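Local structure of Plm1 (Streptomyces sp. HK803, 4HXY) at residues L46-W51 / L74-G79; E68-A73 / A108-L113; V273-G278 / L305-L310; S324-A329 / C341-A346. The protein probably reduces a beta-keto intermediate with NADPH, as the ketoreductase domain of the first polyketide synthase module of phoslactomycin biosynthesis. All coordinates share one frame; numbering follows the deposited sequence.

The four contacts lead from the periphery of the fold, where contact 1 is centred 27 Å from the centre of the chain, to the NADPH site. Contact 1 and contact 2 share helix 67-77; their centres are 16 Å apart, and L74 CD1 packs 4.1 Å from L113 CD2. Contact 2 adjoins contact 4 through A108 CB and A344 CB, 3.4 Å apart. The centre of contact 4 is about 1 Å from that of the chain, and it meets contact 3 where H275 CD2 comes within 4.1 Å of L342 CD2. Contact 3 alone includes residues of the NADPH pocket, A276 to G278. By comparison, contacts 1 and 3 are well separated, with centres 37 Å apart.

Contact 1: residues L46-W51 / L74-G79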
loop_
_atom_site.group_PDB
_atom_site.type_symbol
_atom_site.label_atom_id
_atom_site.label_comp_id
_atom_site.label_asym_id
_atom_site.label_seq_id
_atom_site.Cartn_x
_atom_site.Cartn_y
_atom_site.Cartn_z
ATOM N N LEU A 46 -23.647 4.620 -21.002
ATOM C CA LEU A 46 -22.717 4.220 -22.053
ATOM C C LEU A 46 -21.749 3.146 -21.556
ATOM O O LEU A 46 -21.553 2.993 -20.362
ATOM C CB LEU A 46 -21.896 5.417 -22.518
ATOM C CG LEU A 46 -22.624 6.688 -22.948
ATOM C CD1 LEU A 46 -21.647 7.805 -23.284
ATOM C CD2 LEU A 46 -23.541 6.384 -24.150
ATOM N N THR A 47 -21.165 2.411 -22.490
ATOM C CA THR A 47 -20.051 1.489 -22.214
ATOM C C THR A 47 -18.874 1.884 -23.090
ATOM O O THR A 47 -18.996 2.760 -23.958
ATOM C CB THR A 47 -20.415 0.015 -22.539
ATOM O OG1 THR A 47 -20.610 -0.122 -23.955
ATOM C CG2 THR A 47 -21.659 -0.428 -21.810
ATOM N N ALA A 48 -17.730 1.234 -22.888
ATOM C CA ALA A 48 -16.566 1.492 -23.712
ATOM C C ALA A 48 -16.893 1.214 -25.194
ATOM O O ALA A 48 -16.403 1.901 -26.085
ATOM C CB ALA A 48 -15.385 0.640 -23.263
ATOM N N ALA A 49 -17.739 0.229 -25.433
ATOM C CA ALA A 49 -18.101 -0.149 -26.811
ATOM C C ALA A 49 -19.077 0.831 -27.458
ATOM O O ALA A 49 -18.934 1.149 -28.638
ATOM C CB ALA A 49 -18.663 -1.559 -26.841
ATOM N N SER A 50 -20.048 1.323 -26.692
ATOM C CA SER A 50 -21.119 2.182 -27.235
ATOM C C SER A 50 -20.813 3.685 -27.250
ATOM O O SER A 50 -21.451 4.446 -27.974
ATOM C CB SER A 50 -22.418 1.943 -26.469
ATOM O OG SER A 50 -22.369 2.492 -25.158
ATOM N N TRP A 51 -19.850 4.114 -26.437
ATOM C CA TRP A 51 -19.509 5.529 -26.316
ATOM C C TRP A 51 -18.995 6.090 -27.644
ATOM O O TRP A 51 -18.038 5.572 -28.215
ATOM C CB TRP A 51 -18.450 5.699 -25.221
ATOM C CG TRP A 51 -17.945 7.082 -24.984
ATOM C CD1 TRP A 51 -18.619 8.265 -25.151
ATOM C CD2 TRP A 51 -16.663 7.423 -24.453
ATOM N NE1 TRP A 51 -17.810 9.319 -24.795
ATOM C CE2 TRP A 51 -16.611 8.828 -24.348
ATOM C CE3 TRP A 51 -15.551 6.676 -24.057
ATOM C CZ2 TRP A 51 -15.486 9.498 -23.877
ATOM C CZ3 TRP A 51 -14.434 7.343 -23.585
ATOM C CH2 TRP A 51 -14.404 8.739 -23.510
ATOM N N LEU A 74 -8.679 4.323 -17.008
ATOM C CA LEU A 74 -8.077 5.634 -17.166
ATOM C C LEU A 74 -7.478 5.772 -18.563
ATOM O O LEU A 74 -7.502 6.852 -19.128
ATOM C CB LEU A 74 -7.007 5.885 -16.072
ATOM C CG LEU A 74 -7.620 6.077 -14.687
ATOM C CD1 LEU A 74 -6.560 5.991 -13.576
ATOM C CD2 LEU A 74 -8.428 7.419 -14.600
ATOM N N HIS A 75 -6.949 4.687 -19.122
ATOM C CA HIS A 75 -6.462 4.728 -20.500
ATOM C C HIS A 75 -7.605 4.926 -21.497
ATOM O O HIS A 75 -7.407 5.548 -22.552
ATOM C CB HIS A 75 -5.685 3.459 -20.857
ATOM C CG HIS A 75 -4.383 3.327 -20.138
ATOM N ND1 HIS A 75 -3.696 4.404 -19.619
ATOM C CD2 HIS A 75 -3.647 2.232 -19.836
ATOM C CE1 HIS A 75 -2.595 3.974 -19.026
ATOM N NE2 HIS A 75 -2.537 2.664 -19.154
ATOM N N GLU A 76 -8.776 4.386 -21.190
ATOM C CA GLU A 76 -9.932 4.553 -22.072
ATOM C C GLU A 76 -10.385 5.990 -22.171
ATOM O O GLU A 76 -10.814 6.425 -23.221
ATOM C CB GLU A 76 -11.134 3.743 -21.617
ATOM C CG GLU A 76 -11.031 2.286 -21.837
ATOM C CD GLU A 76 -11.130 1.852 -23.289
ATOM O OE1 GLU A 76 -11.614 2.598 -24.150
ATOM O OE2 GLU A 76 -10.701 0.734 -23.554
ATOM N N VAL A 77 -10.358 6.696 -21.053
ATOM C CA VAL A 77 -10.821 8.079 -21.036
ATOM C C VAL A 77 -9.739 9.122 -21.286
ATOM O O VAL A 77 -10.018 10.303 -21.305
ATOM C CB VAL A 77 -11.631 8.426 -19.766
ATOM C CG1 VAL A 77 -12.848 7.540 -19.673
ATOM C CG2 VAL A 77 -10.795 8.326 -18.533
ATOM N N ALA A 78 -8.506 8.673 -21.449
ATOM C CA ALA A 78 -7.423 9.598 -21.681
ATOM C C ALA A 78 -7.622 10.309 -22.990
ATOM O O ALA A 78 -7.916 9.691 -24.001
ATOM C CB ALA A 78 -6.121 8.839 -21.714
ATOM N N GLY A 79 -7.423 11.606 -22.984
ATOM C CA GLY A 79 -7.506 12.357 -24.212
ATOM C C GLY A 79 -8.910 12.652 -24.678
ATOM O O GLY A 79 -9.092 13.204 -25.750
#
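W51 reaches helix 67-77 at E76 and V77 because its CG stands anti to the backbone N (chi1 178°), which places the six-membered ring of the indole against both residues. E76 folds back on itself at its first two torsions, bringing its carboxylate round beside A48. The indole corner CZ3 does the touching. E76 O lies at the ring edge, near its plane, 3.8 Å from W51 CZ3, while V77 CG1 approaches the same W51 CZ3 obliquely at 4.2 Å. The third meeting is looser: A48 CB lies 4.3 Å from E76 OE1, a methyl beside a carboxylate oxygen whose main partner is R53, in a salt bridge.

The indole is fixed from elsewhere too. Its NE1 bonds to T55 O, and the ring meets that of H80 with the planes at about 80°. L29, on strand 28-32, touches both W51 and V77.

The turn that presents W51 is tied by reciprocal bonds. T47 OG1 accepts from S50 N at 3.1 Å, and S50 OG accepts from T47 N at 2.9 Å; the latter bond is nearly straight (172°). W51 N adds a backbone bond to T47 O, 3.0 Å long. The bond to T47 OG1 from S50 N, three residues further on, defines an ST motif, here in the loop between helix 36-39 and strand 59-63, at the edge of what is probably the Rossmann-like structural subdomain of modular ketoreductases.

Contact 2: residues E68-A73 / A108-L113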
loop_
_atom_site.group_PDB
_atom_site.type_symbol
_atom_site.label_atom_id
_atom_site.label_comp_id
_atom_site.label_asym_id
_atom_site.label_seq_id
_atom_site.Cartn_x
_atom_site.Cartn_y
_atom_site.Cartn_z
ATOM N N GLU A 68 -5.009 -2.916 -12.112
ATOM C CA GLU A 68 -5.027 -3.008 -13.575
ATOM C C GLU A 68 -6.370 -2.609 -14.198
ATOM O O GLU A 68 -6.394 -2.049 -15.296
ATOM C CB GLU A 68 -4.589 -4.407 -14.038
ATOM C CG GLU A 68 -5.478 -5.509 -13.552
ATOM C CD GLU A 68 -4.902 -6.893 -13.715
ATOM O OE1 GLU A 68 -4.529 -7.238 -14.862
ATOM O OE2 GLU A 68 -4.844 -7.622 -12.686
ATOM N N ASP A 69 -7.472 -2.879 -13.499
ATOM C CA ASP A 69 -8.799 -2.552 -14.012
ATOM C C ASP A 69 -8.985 -1.045 -14.056
ATOM O O ASP A 69 -9.538 -0.489 -15.023
ATOM C CB ASP A 69 -9.894 -3.172 -13.143
ATOM C CG ASP A 69 -9.831 -4.688 -13.079
ATOM O OD1 ASP A 69 -9.483 -5.335 -14.100
ATOM O OD2 ASP A 69 -10.158 -5.233 -11.995
ATOM N N LEU A 70 -8.535 -0.363 -13.004
ATOM C CA LEU A 70 -8.632 1.093 -12.971
ATOM C C LEU A 70 -7.660 1.704 -13.984
ATOM O O LEU A 70 -7.972 2.692 -14.643
ATOM C CB LEU A 70 -8.363 1.619 -11.548
ATOM C CG LEU A 70 -8.355 3.150 -11.385
ATOM C CD1 LEU A 70 -9.647 3.779 -11.881
ATOM C CD2 LEU A 70 -8.124 3.502 -9.907
ATOM N N LEU A 71 -6.471 1.122 -14.112
ATOM C CA LEU A 71 -5.490 1.585 -15.092
ATOM C C LEU A 71 -6.105 1.540 -16.494
ATOM O O LEU A 71 -6.013 2.502 -17.247
ATOM C CB LEU A 71 -4.222 0.725 -15.072
ATOM C CG LEU A 71 -3.096 1.201 -16.008
ATOM C CD1 LEU A 71 -2.445 2.478 -15.500
ATOM C CD2 LEU A 71 -2.010 0.145 -16.205
ATOM N N ALA A 72 -6.741 0.422 -16.821
ATOM C CA ALA A 72 -7.382 0.277 -18.121
ATOM C C ALA A 72 -8.474 1.325 -18.370
ATOM O O ALA A 72 -8.559 1.868 -19.469
ATOM C CB ALA A 72 -7.959 -1.119 -18.301
ATOM N N ALA A 73 -9.291 1.599 -17.360
ATOM C CA ALA A 73 -10.343 2.607 -17.479
ATOM C C ALA A 73 -9.760 3.986 -17.708
ATOM O O ALA A 73 -10.269 4.762 -18.516
ATOM C CB ALA A 73 -11.226 2.603 -16.229
ATOM N N ALA A 108 -7.492 -3.500 -2.600
ATOM C CA ALA A 108 -6.741 -2.428 -1.932
ATOM C C ALA A 108 -5.782 -1.698 -2.883
ATOM O O ALA A 108 -5.578 -0.484 -2.763
ATOM C CB ALA A 108 -5.982 -2.985 -0.692
ATOM N N GLY A 109 -5.211 -2.425 -3.836
ATOM C CA GLY A 109 -4.335 -1.833 -4.846
ATOM C C GLY A 109 -5.007 -0.770 -5.703
ATOM O O GLY A 109 -4.369 0.179 -6.156
ATOM N N VAL A 110 -6.304 -0.938 -5.926
ATOM C CA VAL A 110 -7.107 0.048 -6.649
ATOM C C VAL A 110 -7.002 1.408 -5.960
ATOM O O VAL A 110 -6.869 2.449 -6.616
ATOM C CB VAL A 110 -8.576 -0.357 -6.703
ATOM C CG1 VAL A 110 -9.375 0.717 -7.379
ATOM C CG2 VAL A 110 -8.782 -1.687 -7.515
ATOM N N TRP A 111 -7.091 1.400 -4.629
ATOM C CA TRP A 111 -7.020 2.638 -3.841
ATOM C C TRP A 111 -5.620 3.260 -3.892
ATOM O O TRP A 111 -5.470 4.488 -3.968
ATOM C CB TRP A 111 -7.467 2.377 -2.392
ATOM C CG TRP A 111 -8.936 2.332 -2.295
ATOM C CD1 TRP A 111 -9.776 1.460 -2.933
ATOM C CD2 TRP A 111 -9.773 3.223 -1.562
ATOM N NE1 TRP A 111 -11.067 1.744 -2.633
ATOM C CE2 TRP A 111 -11.102 2.814 -1.777
ATOM C CE3 TRP A 111 -9.529 4.298 -0.694
ATOM C CZ2 TRP A 111 -12.177 3.453 -1.196
ATOM C CZ3 TRP A 111 -10.620 4.937 -0.138
ATOM C CH2 TRP A 111 -11.911 4.486 -0.352
ATOM N N GLY A 112 -4.584 2.430 -3.874
ATOM C CA GLY A 112 -3.221 2.948 -3.991
ATOM C C GLY A 112 -3.047 3.698 -5.292
ATOM O O GLY A 112 -2.533 4.809 -5.313
ATOM N N LEU A 113 -3.496 3.090 -6.388
ATOM C CA LEU A 113 -3.395 3.708 -7.693
ATOM C C LEU A 113 -4.314 4.919 -7.843
ATOM O O LEU A 113 -3.918 5.940 -8.401
ATOM C CB LEU A 113 -3.692 2.675 -8.786
ATOM C CG LEU A 113 -3.368 3.180 -10.183
ATOM C CD1 LEU A 113 -2.688 2.038 -10.986
ATOM C CD2 LEU A 113 -4.608 3.704 -10.860
#
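L70 extends its CD2 methyl against L113 and V110, joining helix 67-77 to helix 105-120. Both helices pack beside the parallel strands of a Rossmann-like subdomain, as in other modular polyketide ketoreductases. The closest meeting is methyl to methyl, with L70 CD2 3.6 Å from L113 CD2. The same L113 CD2 also lies 3.8 Å from L70 CG, so the two leucines pass at a slant and make contact along the branch as well as at its end. V110 offers two different surfaces to L70 CD2: its carbonyl O at 3.7 Å and its methyl CG1 at 4.0 Å.

A trans first torsion in L70 (chi1 177°) sends the branch across to helix 105-120. Between the segments the contact is apolar and buried, made by the side chains of L70, V110 and L113 and the carbonyl O of V110.

In the next shell, strand 85-90 underlies both helices, since C87 touches the side chains of L70 and V110. W125, from strand 125-131, also meets L70. At the start of helix 67-77, D69 OD2 accepts a hydrogen bond from G65 N. On the face of helix 105-120 turned away, W111 NE1 bonds to T89 OG1. Helix 105-120 also packs against helix 333-351, where G109 CA lies 3.6 Å from C341 SG.

Contact 3: residues V273-G278 / L305-L310; sequences VVHAAG and LLLDEL. With NDP (NADPH dihydro-nicotinamide-adenine-dinucleotide phosphate), chain C.
Van der Waals packing between the segments centres on one methyl, L307 CD1, which meets V273 and H275 from the helix side. L307 CD1 lies 4.0 Å from V273 CG1 and 3.6 Å from H275 ND1, reaching the imidazole obliquely. In H275 the backbone N and CG lie on opposite ends of a fully extended first torsion (chi1 -180°), placing the ring where L307 CD1 can reach ND1.

Hydrogen bonds to the histidine come from outside the segments: ND1 pairs with T193 OG1 and NE2 with K300 O. Engaged at both nitrogens, the ring has its rotation fixed while L307 packs against it. Strand 270-275, helix 290-310 and strand 316-322 form a beta-alpha-beta crossover of the Rossmann fold, and this contact seats the helix on the first of those strands.

Cofactor interactions begin where that strand ends. NADPH O3D donates to A276 O at 3.1 Å, so a backbone carbonyl grips the nicotinamide-side ribose. G278 N gives a weak bond to O4B of the adenine-side ribose, 3.4 Å long. Between them, A277 CB packs against the adenine, 3.8 Å from its N3A.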
loop_
_atom_site.group_PDB
_atom_site.type_symbol
_atom_site.label_atom_id
_atom_site.label_comp_id
_atom_site.label_asym_id
_atom_site.label_seq_id
_atom_site.Cartn_x
_atom_site.Cartn_y
_atom_site.Cartn_z
ATOM N N VAL A 273 9.806 -13.503 8.813
ATOM C CA VAL A 273 10.014 -12.919 7.501
ATOM C C VAL A 273 9.995 -11.406 7.612
ATOM O O VAL A 273 9.088 -10.836 8.214
ATOM C CB VAL A 273 8.909 -13.327 6.540
ATOM C CG1 VAL A 273 9.020 -12.506 5.255
ATOM C CG2 VAL A 273 8.988 -14.825 6.251
ATOM N N VAL A 274 10.987 -10.761 7.010
ATOM C CA VAL A 274 10.950 -9.324 6.787
ATOM C C VAL A 274 10.989 -9.149 5.274
ATOM O O VAL A 274 11.942 -9.567 4.625
ATOM C CB VAL A 274 12.129 -8.585 7.416
ATOM C CG1 VAL A 274 12.024 -7.076 7.089
ATOM C CG2 VAL A 274 12.133 -8.807 8.922
ATOM N N HIS A 275 9.924 -8.588 4.713
ATOM C CA HIS A 275 9.788 -8.509 3.260
ATOM C C HIS A 275 10.131 -7.108 2.790
ATOM O O HIS A 275 9.296 -6.208 2.853
ATOM C CB HIS A 275 8.371 -8.904 2.858
ATOM C CG HIS A 275 8.088 -8.869 1.389
ATOM N ND1 HIS A 275 8.871 -9.522 0.455
ATOM C CD2 HIS A 275 7.047 -8.335 0.704
ATOM C CE1 HIS A 275 8.344 -9.346 -0.747
ATOM N NE2 HIS A 275 7.215 -8.661 -0.623
ATOM N N ALA A 276 11.362 -6.942 2.307
ATOM C CA ALA A 276 11.838 -5.666 1.775
ATOM C C ALA A 276 12.126 -5.708 0.273
ATOM O O ALA A 276 12.582 -4.708 -0.291
ATOM C CB ALA A 276 13.046 -5.201 2.536
ATOM N N ALA A 277 11.826 -6.819 -0.390
ATOM C CA ALA A 277 11.945 -6.890 -1.853
ATOM C C ALA A 277 10.965 -5.935 -2.519
ATOM O O ALA A 277 9.792 -5.858 -2.152
ATOM C CB ALA A 277 11.704 -8.312 -2.355
ATOM N N GLY A 278 11.436 -5.246 -3.547
ATOM C CA GLY A 278 10.624 -4.273 -4.251
ATOM C C GLY A 278 11.456 -3.422 -5.187
ATOM O O GLY A 278 12.694 -3.432 -5.140
ATOM N N LEU A 305 2.447 -12.372 -1.225
ATOM C CA LEU A 305 1.371 -13.342 -1.290
ATOM C C LEU A 305 1.946 -14.752 -1.272
ATOM O O LEU A 305 1.384 -15.645 -0.641
ATOM C CB LEU A 305 0.532 -13.156 -2.546
ATOM C CG LEU A 305 -0.403 -11.944 -2.478
ATOM C CD1 LEU A 305 -0.941 -11.593 -3.875
ATOM C CD2 LEU A 305 -1.547 -12.086 -1.476
ATOM N N LEU A 306 3.057 -14.941 -1.974
ATOM C CA LEU A 306 3.698 -16.269 -2.010
ATOM C C LEU A 306 4.250 -16.609 -0.628
ATOM O O LEU A 306 4.042 -17.725 -0.125
ATOM C CB LEU A 306 4.805 -16.298 -3.054
ATOM C CG LEU A 306 5.525 -17.632 -3.285
ATOM C CD1 LEU A 306 4.553 -18.746 -3.661
ATOM C CD2 LEU A 306 6.587 -17.448 -4.356
ATOM N N LEU A 307 4.887 -15.636 0.024
ATOM C CA LEU A 307 5.413 -15.849 1.375
ATOM C C LEU A 307 4.304 -16.196 2.358
ATOM O O LEU A 307 4.467 -17.063 3.205
ATOM C CB LEU A 307 6.166 -14.631 1.883
ATOM C CG LEU A 307 7.523 -14.361 1.234
ATOM C CD1 LEU A 307 7.913 -12.885 1.397
ATOM C CD2 LEU A 307 8.599 -15.285 1.804
ATOM N N ASP A 308 3.194 -15.471 2.282
ATOM C CA ASP A 308 2.060 -15.700 3.157
ATOM C C ASP A 308 1.542 -17.128 2.968
ATOM O O ASP A 308 1.249 -17.832 3.942
ATOM C CB ASP A 308 0.951 -14.677 2.856
ATOM C CG ASP A 308 -0.346 -14.965 3.599
ATOM O OD1 ASP A 308 -0.384 -14.922 4.842
ATOM O OD2 ASP A 308 -1.341 -15.234 2.921
ATOM N N GLU A 309 1.432 -17.553 1.722
ATOM C CA GLU A 309 0.926 -18.888 1.423
ATOM C C GLU A 309 1.848 -20.013 1.919
ATOM O O GLU A 309 1.376 -21.017 2.510
ATOM C CB GLU A 309 0.665 -19.014 -0.064
ATOM C CG GLU A 309 0.107 -20.374 -0.469
ATOM C CD GLU A 309 0.177 -20.599 -1.953
ATOM O OE1 GLU A 309 0.212 -19.600 -2.707
ATOM O OE2 GLU A 309 0.237 -21.788 -2.365
ATOM N N LEU A 310 3.142 -19.856 1.694
ATOM C CA LEU A 310 4.107 -20.923 1.977
ATOM C C LEU A 310 4.514 -20.971 3.452
ATOM O O LEU A 310 5.102 -21.974 3.905
ATOM C CB LEU A 310 5.367 -20.769 1.109
ATOM C CG LEU A 310 5.206 -20.848 -0.417
ATOM C CD1 LEU A 310 6.556 -20.631 -1.136
ATOM C CD2 LEU A 310 4.550 -22.148 -0.841
HETATM P PA NDP C . 16.791 -1.432 -2.562
HETATM O O1A NDP C . 18.141 -1.101 -2.020
HETATM O O2A NDP C . 16.569 -1.322 -4.040
HETATM O O5B NDP C . 16.395 -2.910 -2.105
HETATM C C5B NDP C . 15.399 -3.628 -2.803
HETATM C C4B NDP C . 15.776 -5.081 -2.792
HETATM O O4B NDP C . 14.780 -5.851 -3.434
HETATM C C3B NDP C . 17.055 -5.368 -3.541
HETATM O O3B NDP C . 17.884 -6.182 -2.688
HETATM C C2B NDP C . 16.634 -6.139 -4.771
HETATM O O2B NDP C . 17.730 -6.977 -5.072
HETATM C C1B NDP C . 15.392 -6.842 -4.230
HETATM N N9A NDP C . 14.461 -7.371 -5.219
HETATM C C8A NDP C . 13.795 -6.692 -6.216
HETATM N N7A NDP C . 13.048 -7.571 -6.919
HETATM C C5A NDP C . 13.209 -8.814 -6.361
HETATM C C6A NDP C . 12.691 -10.067 -6.646
HETATM N N6A NDP C . 11.836 -10.318 -7.632
HETATM N N1A NDP C . 13.099 -11.134 -5.865
HETATM C C2A NDP C . 13.972 -10.948 -4.799
HETATM N N3A NDP C . 14.496 -9.715 -4.510
HETATM C C4A NDP C . 14.099 -8.673 -5.289
HETATM O O3 NDP C . 15.654 -0.527 -1.869
HETATM P PN NDP C . 15.512 -0.123 -0.343
HETATM O O1N NDP C . 15.475 1.356 -0.303
HETATM O O2N NDP C . 16.437 -0.836 0.560
HETATM O O5D NDP C . 13.995 -0.506 -0.016
HETATM C C5D NDP C . 13.626 -1.807 0.362
HETATM C C4D NDP C . 12.132 -1.816 0.642
HETATM O O4D NDP C . 11.778 -0.741 1.496
HETATM C C3D NDP C . 11.316 -1.641 -0.617
HETATM O O3D NDP C . 10.290 -2.587 -0.637
HETATM C C2D NDP C . 10.728 -0.250 -0.513
HETATM O O2D NDP C . 9.490 -0.115 -1.181
HETATM C C1D NDP C . 10.658 -0.048 0.987
HETATM N N1N NDP C . 10.765 1.370 1.357
HETATM C C2N NDP C . 11.950 2.037 1.236
HETATM C C3N NDP C . 12.048 3.417 1.426
HETATM C C7N NDP C . 13.347 4.123 1.369
HETATM O O7N NDP C . 13.332 5.434 1.790
HETATM N N7N NDP C . 14.477 3.608 0.911
HETATM C C4N NDP C . 10.894 4.117 2.090
HETATM C C5N NDP C . 9.652 3.295 2.190
HETATM C C6N NDP C . 9.640 1.964 1.846
HETATM P P2B NDP C . 17.898 -7.739 -6.469
HETATM O O1X NDP C . 19.278 -8.352 -6.396
HETATM O O2X NDP C . 17.777 -6.756 -7.642
HETATM O O3X NDP C . 16.838 -8.749 -6.630
#

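Contact 4: residues S324-A329 / C341-A346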
loop_
_atom_site.group_PDB
_atom_site.type_symbol
_atom_site.label_atom_id
_atom_site.label_comp_id
_atom_site.label_asym_id
_atom_site.label_seq_id
_atom_site.Cartn_x
_atom_site.Cartn_y
_atom_site.Cartn_z
ATOM N N SER A 324 3.774 6.096 0.110
ATOM C CA SER A 324 3.204 6.139 -1.248
ATOM C C SER A 324 1.856 5.448 -1.314
ATOM O O SER A 324 0.933 5.910 -1.988
ATOM C CB SER A 324 4.165 5.514 -2.258
ATOM O OG SER A 324 3.663 5.673 -3.565
ATOM N N GLY A 325 1.727 4.336 -0.596
ATOM C CA GLY A 325 0.478 3.595 -0.584
ATOM C C GLY A 325 -0.533 4.149 0.398
ATOM O O GLY A 325 -1.656 3.621 0.507
ATOM N N ILE A 326 -0.144 5.176 1.171
ATOM C CA ILE A 326 -1.014 5.764 2.159
ATOM C C ILE A 326 -1.692 7.010 1.576
ATOM O O ILE A 326 -2.923 7.169 1.670
ATOM C CB ILE A 326 -0.241 6.161 3.450
ATOM C CG1 ILE A 326 0.402 4.936 4.111
ATOM C CG2 ILE A 326 -1.195 6.900 4.443
ATOM C CD1 ILE A 326 -0.624 3.911 4.608
ATOM N N TRP A 327 -0.875 7.898 1.008
ATOM C CA TRP A 327 -1.409 9.121 0.422
ATOM C C TRP A 327 -1.097 9.391 -1.034
ATOM O O TRP A 327 -1.752 10.252 -1.635
ATOM C CB TRP A 327 -1.050 10.318 1.288
ATOM C CG TRP A 327 0.403 10.567 1.593
ATOM C CD1 TRP A 327 1.386 10.940 0.730
ATOM C CD2 TRP A 327 0.997 10.561 2.901
ATOM N NE1 TRP A 327 2.567 11.118 1.409
ATOM C CE2 TRP A 327 2.352 10.910 2.743
ATOM C CE3 TRP A 327 0.515 10.274 4.182
ATOM C CZ2 TRP A 327 3.219 11.022 3.827
ATOM C CZ3 TRP A 327 1.381 10.373 5.255
ATOM C CH2 TRP A 327 2.723 10.734 5.068
ATOM N N GLY A 328 -0.123 8.679 -1.602
ATOM C CA GLY A 328 0.206 8.787 -3.024
ATOM C C GLY A 328 1.280 9.803 -3.335
ATOM O O GLY A 328 1.538 10.728 -2.561
ATOM N N ALA A 329 1.878 9.652 -4.520
ATOM C CA ALA A 329 2.828 10.622 -5.070
ATOM C C ALA A 329 2.738 10.499 -6.590
ATOM O O ALA A 329 2.554 9.424 -7.113
ATOM C CB ALA A 329 4.286 10.370 -4.589
ATOM N N CYS A 341 -1.469 -2.788 -1.313
ATOM C CA CYS A 341 -1.690 -4.232 -1.227
ATOM C C CYS A 341 -1.042 -4.838 0.011
ATOM O O CYS A 341 -1.645 -5.696 0.672
ATOM C CB CYS A 341 -1.190 -4.935 -2.475
ATOM S SG CYS A 341 -2.177 -4.639 -3.975
ATOM N N LEU A 342 0.182 -4.419 0.318
ATOM C CA LEU A 342 0.884 -4.949 1.503
ATOM C C LEU A 342 0.096 -4.661 2.765
ATOM O O LEU A 342 -0.069 -5.519 3.619
ATOM C CB LEU A 342 2.273 -4.338 1.648
ATOM C CG LEU A 342 3.335 -4.734 0.647
ATOM C CD1 LEU A 342 4.668 -4.070 1.034
ATOM C CD2 LEU A 342 3.461 -6.267 0.555
ATOM N N ASP A 343 -0.417 -3.439 2.887
ATOM C CA ASP A 343 -1.132 -3.071 4.100
ATOM C C ASP A 343 -2.354 -3.963 4.239
ATOM O O ASP A 343 -2.677 -4.406 5.339
ATOM C CB ASP A 343 -1.530 -1.587 4.061
ATOM C CG ASP A 343 -0.326 -0.655 3.905
ATOM O OD1 ASP A 343 0.829 -1.095 4.138
ATOM O OD2 ASP A 343 -0.522 0.548 3.558
ATOM N N ALA A 344 -3.017 -4.262 3.116
ATOM C CA ALA A 344 -4.207 -5.123 3.155
ATOM C C ALA A 344 -3.863 -6.558 3.498
ATOM O O ALA A 344 -4.611 -7.200 4.215
ATOM C CB ALA A 344 -4.985 -5.084 1.850
ATOM N N LEU A 345 -2.734 -7.047 2.986
ATOM C CA LEU A 345 -2.306 -8.407 3.277
ATOM C C LEU A 345 -2.037 -8.557 4.778
ATOM O O LEU A 345 -2.413 -9.573 5.354
ATOM C CB LEU A 345 -1.061 -8.774 2.488
ATOM C CG LEU A 345 -0.483 -10.144 2.779
ATOM C CD1 LEU A 345 -1.493 -11.252 2.510
ATOM C CD2 LEU A 345 0.799 -10.303 1.961
ATOM N N ALA A 346 -1.412 -7.568 5.417
ATOM C CA ALA A 346 -1.193 -7.676 6.853
ATOM C C ALA A 346 -2.528 -7.796 7.580
ATOM O O ALA A 346 -2.656 -8.601 8.502
ATOM C CB ALA A 346 -0.361 -6.523 7.400
HETATM O O HOH W 1 -2.636 1.576 2.293
#
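The carboxylate of D343 has the CD1 methyl of I326 above its plane and a water close to the plane, slightly to the opposite side. I326 CD1 is 3.5 Å from D343 OD2, and the line between them rises about 32° from the carboxylate plane. At the other oxygen, OD1, the hydroxyls of S358 and S321 make hydrogen bonds.

The water bridges the segments: it donates to D343 OD2 at 2.7 Å and to G325 O at 2.9 Å. The angle between these acceptors at the water is about 107°, close to tetrahedral, as expected when both hydrogens are used. G325 O and D343 OD2 themselves are 4.5 Å apart, so the link runs through the solvent molecule. D343 sets its CG anti to its carbonyl carbon (chi1 -58°), which puts OD2 where the water can bridge it to G325 O; the I326 side chain meets the acid at about a right angle. With two hydroxyls at OD1 and a water at OD2, hydrogen bonds at both oxygens probably hold the carboxylate's orientation.

The bridge ties the short, weakly bonded helix 324-327 to helix 333-351. S321, on strand 316-322, and S358, on strand 357-361, anchor D343 to two adjacent parallel strands of the Rossmann sheet, while helices 290-310 and 105-120 pack against other side chains of helix 333-351.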